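Long-range contact in coenzyme f420-dependent n5,n10-methylenetetrahydromethanopterin reductase (Methanopyrus kandleri, PDB 1EZW), which catalyses the reversible, coenzyme F420-dependent reduction of methylene-tetrahydromethanopterin to methyl-tetrahydromethanopterin in methanogenesis from carbon dioxide: residues Ile23-Cys37 with Ala52-Ile65. Sequence-based numbering, arbitrary orientation.
Sequences IKVAEDNGFEYAWIC and AAVITSKIKLGPGI. With MG (magnesium ion), chain B.
K60 lays its CE over one face of the Y33 ring, 4.0 Å from the centroid, a CH-pi contact between side chains that lie alongside each other; a bend at chi3 (-100°) turns NZ to the phenol, where it donates to Y33 OH. The W35 ring meets P63 O at its edge, CE3 3.5 Å away, while Y174 and Y229 pack edge-to-face against it and Q321 takes NE1. Both rings stand on the same face of strand 33-36, which pairs in parallel with strand 60-63 in the (beta/alpha)8 barrel; helix 45-54 joins the two in a beta-alpha-beta unit. The strand ladder runs from K60 N to E32 O through to G64 N to I36 O. On the face carrying A34 and L61, I59 packs against helix 16-28, its CD1 3.8 Å from A34 CB and its CG2 against I23 CG2. E27 illustrates how one carboxylate can order a loop, here 56-59: CG stands opposite the backbone N (chi1 176°), and the extended chain carries OE2 to three successive amides. With an alanine here, the N-H groups of S57, K58 and I59 would probably lose the acceptor they share. The carbonyl of the peptide that supplies S57 N, T56 O, binds magnesium together with T56 O of a second subunit. E27 OE2 takes S57 N on its syn lone pair, whereas K58 N and I59 N come from above the carboxylate plane, I59 N at 2.8 Å and 172°.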
loop_
_atom_site.group_PDB
_atom_site.type_symbol
_atom_site.label_atom_id
_atom_site.label_comp_id
_atom_site.label_asym_id
_atom_site.label_seq_id
_atom_site.Cartn_x
_atom_site.Cartn_y
_atom_site.Cartn_z
ATOM N N ILE A 23 -4.834 -2.129 13.413
ATOM C CA ILE A 23 -5.632 -3.230 12.846
ATOM C C ILE A 23 -4.712 -4.396 12.450
ATOM O O ILE A 23 -5.069 -5.568 12.655
ATOM C CB ILE A 23 -6.459 -2.734 11.653
ATOM C CG1 ILE A 23 -7.542 -1.770 12.174
ATOM C CG2 ILE A 23 -7.150 -3.927 10.944
ATOM C CD1 ILE A 23 -8.413 -1.096 11.066
ATOM N N LYS A 24 -3.526 -4.094 11.898
ATOM C CA LYS A 24 -2.581 -5.176 11.601
ATOM C C LYS A 24 -2.164 -5.887 12.917
ATOM O O LYS A 24 -2.097 -7.114 12.937
ATOM C CB LYS A 24 -1.349 -4.608 10.854
ATOM C CG LYS A 24 -0.187 -5.605 10.633
ATOM C CD LYS A 24 -0.651 -6.780 9.782
ATOM C CE LYS A 24 0.536 -7.524 9.098
ATOM N NZ LYS A 24 1.376 -8.267 10.015
ATOM N N VAL A 25 -1.896 -5.142 13.990
ATOM C CA VAL A 25 -1.542 -5.771 15.274
ATOM C C VAL A 25 -2.681 -6.670 15.731
ATOM O O VAL A 25 -2.439 -7.832 16.106
ATOM C CB VAL A 25 -1.160 -4.757 16.344
ATOM C CG1 VAL A 25 -0.817 -5.487 17.685
ATOM C CG2 VAL A 25 0.103 -3.982 15.851
ATOM N N ALA A 26 -3.906 -6.187 15.609
ATOM C CA ALA A 26 -5.067 -7.049 15.968
ATOM C C ALA A 26 -5.110 -8.323 15.119
ATOM O O ALA A 26 -5.305 -9.455 15.642
ATOM C CB ALA A 26 -6.388 -6.267 15.824
ATOM N N GLU A 27 -4.940 -8.202 13.800
ATOM C CA GLU A 27 -4.925 -9.387 12.945
ATOM C C GLU A 27 -3.827 -10.358 13.403
ATOM O O GLU A 27 -4.047 -11.570 13.486
ATOM C CB GLU A 27 -4.622 -9.009 11.494
ATOM C CG GLU A 27 -4.506 -10.204 10.563
ATOM C CD GLU A 27 -4.280 -9.744 9.126
ATOM O OE1 GLU A 27 -3.167 -9.932 8.587
ATOM O OE2 GLU A 27 -5.235 -9.161 8.584
ATOM N N ASP A 28 -2.634 -9.826 13.671
ATOM C CA ASP A 28 -1.505 -10.671 14.050
ATOM C C ASP A 28 -1.787 -11.403 15.366
ATOM O O ASP A 28 -1.229 -12.495 15.607
ATOM C CB ASP A 28 -0.234 -9.836 14.254
ATOM C CG ASP A 28 0.364 -9.316 12.952
ATOM O OD1 ASP A 28 -0.046 -9.707 11.852
ATOM O OD2 ASP A 28 1.277 -8.489 13.069
ATOM N N ASN A 29 -2.667 -10.826 16.152
ATOM C CA ASN A 29 -3.045 -11.386 17.452
ATOM C C ASN A 29 -4.323 -12.208 17.487
ATOM O O ASN A 29 -4.830 -12.528 18.581
ATOM C CB ASN A 29 -3.077 -10.268 18.478
ATOM C CG ASN A 29 -1.671 -9.927 18.952
ATOM O OD1 ASN A 29 -1.177 -10.523 19.917
ATOM N ND2 ASN A 29 -0.969 -9.017 18.228
ATOM N N GLY A 30 -4.833 -12.543 16.321
ATOM C CA GLY A 30 -6.008 -13.404 16.289
ATOM C C GLY A 30 -7.370 -12.779 16.220
ATOM O O GLY A 30 -8.374 -13.504 16.280
ATOM N N PHE A 31 -7.436 -11.449 16.135
ATOM C CA PHE A 31 -8.755 -10.812 15.970
ATOM C C PHE A 31 -9.245 -11.112 14.544
ATOM O O PHE A 31 -8.461 -11.098 13.584
ATOM C CB PHE A 31 -8.673 -9.278 16.156
ATOM C CG PHE A 31 -8.489 -8.847 17.577
ATOM C CD1 PHE A 31 -7.285 -9.109 18.273
ATOM C CD2 PHE A 31 -9.513 -8.139 18.217
ATOM C CE1 PHE A 31 -7.143 -8.635 19.601
ATOM C CE2 PHE A 31 -9.371 -7.675 19.536
ATOM C CZ PHE A 31 -8.186 -7.921 20.217
ATOM N N GLU A 32 -10.548 -11.367 14.383
ATOM C CA GLU A 32 -11.093 -11.697 13.072
ATOM C C GLU A 32 -11.947 -10.597 12.439
ATOM O O GLU A 32 -12.306 -10.683 11.259
ATOM C CB GLU A 32 -11.874 -13.008 13.151
ATOM C CG GLU A 32 -10.948 -14.210 13.399
ATOM C CD GLU A 32 -11.713 -15.512 13.587
ATOM O OE1 GLU A 32 -12.264 -16.039 12.607
ATOM O OE2 GLU A 32 -11.771 -15.995 14.732
ATOM N N TYR A 33 -12.289 -9.586 13.219
ATOM C CA TYR A 33 -13.060 -8.459 12.680
ATOM C C TYR A 33 -12.494 -7.131 13.077
ATOM O O TYR A 33 -12.089 -6.961 14.217
ATOM C CB TYR A 33 -14.505 -8.460 13.216
ATOM C CG TYR A 33 -15.276 -9.683 12.818
ATOM C CD1 TYR A 33 -15.139 -10.889 13.523
ATOM C CD2 TYR A 33 -16.133 -9.649 11.723
ATOM C CE1 TYR A 33 -15.848 -12.030 13.138
ATOM C CE2 TYR A 33 -16.849 -10.771 11.325
ATOM C CZ TYR A 33 -16.696 -11.967 12.049
ATOM O OH TYR A 33 -17.359 -13.096 11.620
ATOM N N ALA A 34 -12.529 -6.152 12.155
ATOM C CA ALA A 34 -12.088 -4.789 12.506
ATOM C C ALA A 34 -13.191 -3.856 11.971
ATOM O O ALA A 34 -13.530 -3.889 10.760
ATOM C CB ALA A 34 -10.708 -4.445 11.828
ATOM N N TRP A 35 -13.715 -3.054 12.880
ATOM C CA TRP A 35 -14.808 -2.136 12.602
ATOM C C TRP A 35 -14.348 -0.711 12.751
ATOM O O TRP A 35 -13.748 -0.350 13.756
ATOM C CB TRP A 35 -15.951 -2.360 13.602
ATOM C CG TRP A 35 -16.516 -3.764 13.603
ATOM C CD1 TRP A 35 -16.233 -4.795 14.489
ATOM C CD2 TRP A 35 -17.511 -4.273 12.710
ATOM N NE1 TRP A 35 -17.003 -5.889 14.195
ATOM C CE2 TRP A 35 -17.799 -5.601 13.107
ATOM C CE3 TRP A 35 -18.197 -3.731 11.608
ATOM C CZ2 TRP A 35 -18.751 -6.408 12.440
ATOM C CZ3 TRP A 35 -19.149 -4.539 10.945
ATOM C CH2 TRP A 35 -19.410 -5.864 11.370
ATOM N N ILE A 36 -14.665 0.115 11.758
ATOM C CA ILE A 36 -14.253 1.520 11.812
ATOM C C ILE A 36 -15.517 2.368 11.767
ATOM O O ILE A 36 -16.334 2.233 10.854
ATOM C CB ILE A 36 -13.316 1.890 10.627
ATOM C CG1 ILE A 36 -11.947 1.220 10.843
ATOM C CG2 ILE A 36 -13.111 3.422 10.589
ATOM C CD1 ILE A 36 -11.252 1.775 12.119
ATOM N N CYS A 37 -15.692 3.225 12.766
ATOM C CA CYS A 37 -16.876 4.079 12.858
ATOM C C CYS A 37 -16.992 5.053 11.696
ATOM O O CYS A 37 -15.996 5.410 11.062
ATOM C CB CYS A 37 -16.831 4.852 14.164
ATOM S SG CYS A 37 -16.443 3.749 15.495
ATOM N N ALA A 52 -6.222 0.341 5.589
ATOM C CA ALA A 52 -6.057 -0.865 6.423
ATOM C C ALA A 52 -6.065 -2.122 5.570
ATOM O O ALA A 52 -5.334 -3.108 5.892
ATOM C CB ALA A 52 -7.200 -0.935 7.496
ATOM N N ALA A 53 -6.874 -2.136 4.513
ATOM C CA ALA A 53 -6.943 -3.305 3.623
ATOM C C ALA A 53 -5.590 -3.597 2.978
ATOM O O ALA A 53 -5.218 -4.756 2.775
ATOM C CB ALA A 53 -7.987 -3.107 2.523
ATOM N N VAL A 54 -4.864 -2.546 2.648
ATOM C CA VAL A 54 -3.552 -2.652 2.012
ATOM C C VAL A 54 -2.473 -3.222 2.967
ATOM O O VAL A 54 -1.560 -3.959 2.535
ATOM C CB VAL A 54 -3.192 -1.209 1.514
ATOM C CG1 VAL A 54 -1.734 -1.016 1.266
ATOM C CG2 VAL A 54 -4.011 -0.956 0.233
ATOM N N ILE A 55 -2.636 -2.907 4.251
ATOM C CA ILE A 55 -1.707 -3.279 5.318
ATOM C C ILE A 55 -2.040 -4.557 6.080
ATOM O O ILE A 55 -1.371 -4.918 7.037
ATOM C CB ILE A 55 -1.644 -2.098 6.329
ATOM C CG1 ILE A 55 -1.183 -0.834 5.598
ATOM C CG2 ILE A 55 -0.729 -2.416 7.470
ATOM C CD1 ILE A 55 0.158 -0.955 4.971
ATOM N N THR A 56 -3.089 -5.248 5.649
ATOM C CA THR A 56 -3.538 -6.470 6.326
ATOM C C THR A 56 -3.891 -7.501 5.283
ATOM O O THR A 56 -3.984 -7.153 4.118
ATOM C CB THR A 56 -4.802 -6.235 7.207
ATOM O OG1 THR A 56 -5.863 -5.696 6.398
ATOM C CG2 THR A 56 -4.526 -5.245 8.340
ATOM N N SER A 57 -4.097 -8.744 5.696
ATOM C CA SER A 57 -4.451 -9.821 4.766
ATOM C C SER A 57 -5.525 -10.804 5.157
ATOM O O SER A 57 -5.964 -11.603 4.327
ATOM C CB SER A 57 -3.198 -10.619 4.398
ATOM O OG SER A 57 -2.417 -9.778 3.527
ATOM N N LYS A 58 -5.904 -10.818 6.424
ATOM C CA LYS A 58 -6.866 -11.828 6.908
ATOM C C LYS A 58 -8.060 -11.270 7.653
ATOM O O LYS A 58 -9.186 -11.810 7.580
ATOM C CB LYS A 58 -6.140 -12.777 7.899
ATOM C CG LYS A 58 -4.841 -13.430 7.427
ATOM C CD LYS A 58 -4.217 -14.236 8.637
ATOM C CE LYS A 58 -2.922 -14.986 8.275
ATOM N NZ LYS A 58 -2.233 -15.709 9.404
ATOM N N ILE A 59 -7.838 -10.200 8.410
ATOM C CA ILE A 59 -8.929 -9.689 9.224
ATOM C C ILE A 59 -10.065 -9.118 8.362
ATOM O O ILE A 59 -9.813 -8.514 7.314
ATOM C CB ILE A 59 -8.380 -8.638 10.226
ATOM C CG1 ILE A 59 -9.389 -8.373 11.333
ATOM C CG2 ILE A 59 -8.011 -7.353 9.491
ATOM C CD1 ILE A 59 -8.728 -7.561 12.502
ATOM N N LYS A 60 -11.309 -9.343 8.794
ATOM C CA LYS A 60 -12.451 -8.767 8.062
ATOM C C LYS A 60 -12.527 -7.300 8.445
ATOM O O LYS A 60 -12.209 -6.903 9.579
ATOM C CB LYS A 60 -13.718 -9.553 8.365
ATOM C CG LYS A 60 -13.572 -10.977 7.803
ATOM C CD LYS A 60 -14.777 -11.900 8.111
ATOM C CE LYS A 60 -14.509 -12.811 9.276
ATOM N NZ LYS A 60 -15.525 -13.939 9.251
ATOM N N LEU A 61 -12.918 -6.488 7.451
ATOM C CA LEU A 61 -12.919 -5.004 7.499
ATOM C C LEU A 61 -14.228 -4.345 7.096
ATOM O O LEU A 61 -14.768 -4.695 6.058
ATOM C CB LEU A 61 -11.873 -4.447 6.465
ATOM C CG LEU A 61 -10.435 -3.918 6.566
ATOM C CD1 LEU A 61 -9.822 -4.191 7.917
ATOM C CD2 LEU A 61 -9.589 -4.545 5.434
ATOM N N GLY A 62 -14.745 -3.410 7.881
ATOM C CA GLY A 62 -15.907 -2.696 7.359
ATOM C C GLY A 62 -16.342 -1.600 8.263
ATOM O O GLY A 62 -15.857 -1.436 9.416
ATOM N N PRO A 63 -17.309 -0.809 7.776
ATOM C CA PRO A 63 -17.823 0.286 8.571
ATOM C C PRO A 63 -18.620 -0.260 9.755
ATOM O O PRO A 63 -19.429 -1.161 9.573
ATOM C CB PRO A 63 -18.680 1.064 7.563
ATOM C CG PRO A 63 -19.167 0.009 6.625
ATOM C CD PRO A 63 -17.945 -0.877 6.441
ATOM N N GLY A 64 -18.384 0.299 10.943
ATOM C CA GLY A 64 -19.100 -0.129 12.145
ATOM C C GLY A 64 -19.363 1.101 12.988
ATOM O O GLY A 64 -18.611 1.381 13.933
ATOM N N ILE A 65 -20.450 1.824 12.724
ATOM C CA ILE A 65 -21.446 1.465 11.717
ATOM C C ILE A 65 -21.793 2.644 10.836
ATOM O O ILE A 65 -21.619 3.783 11.230
ATOM C CB ILE A 65 -22.757 1.050 12.377
ATOM C CG1 ILE A 65 -23.146 2.108 13.390
ATOM C CG2 ILE A 65 -22.606 -0.299 13.067
ATOM C CD1 ILE A 65 -24.542 1.840 14.061
HETATM MG MG MG B . -3.314 -7.685 2.016
HETATM O O HOH W 1 -10.796 -12.879 9.643
HETATM O O HOH W 2 -14.315 -15.060 11.265
HETATM O O HOH W 3 -3.982 -5.841 0.626
HETATM O O HOH W 4 -1.327 -6.468 2.603
#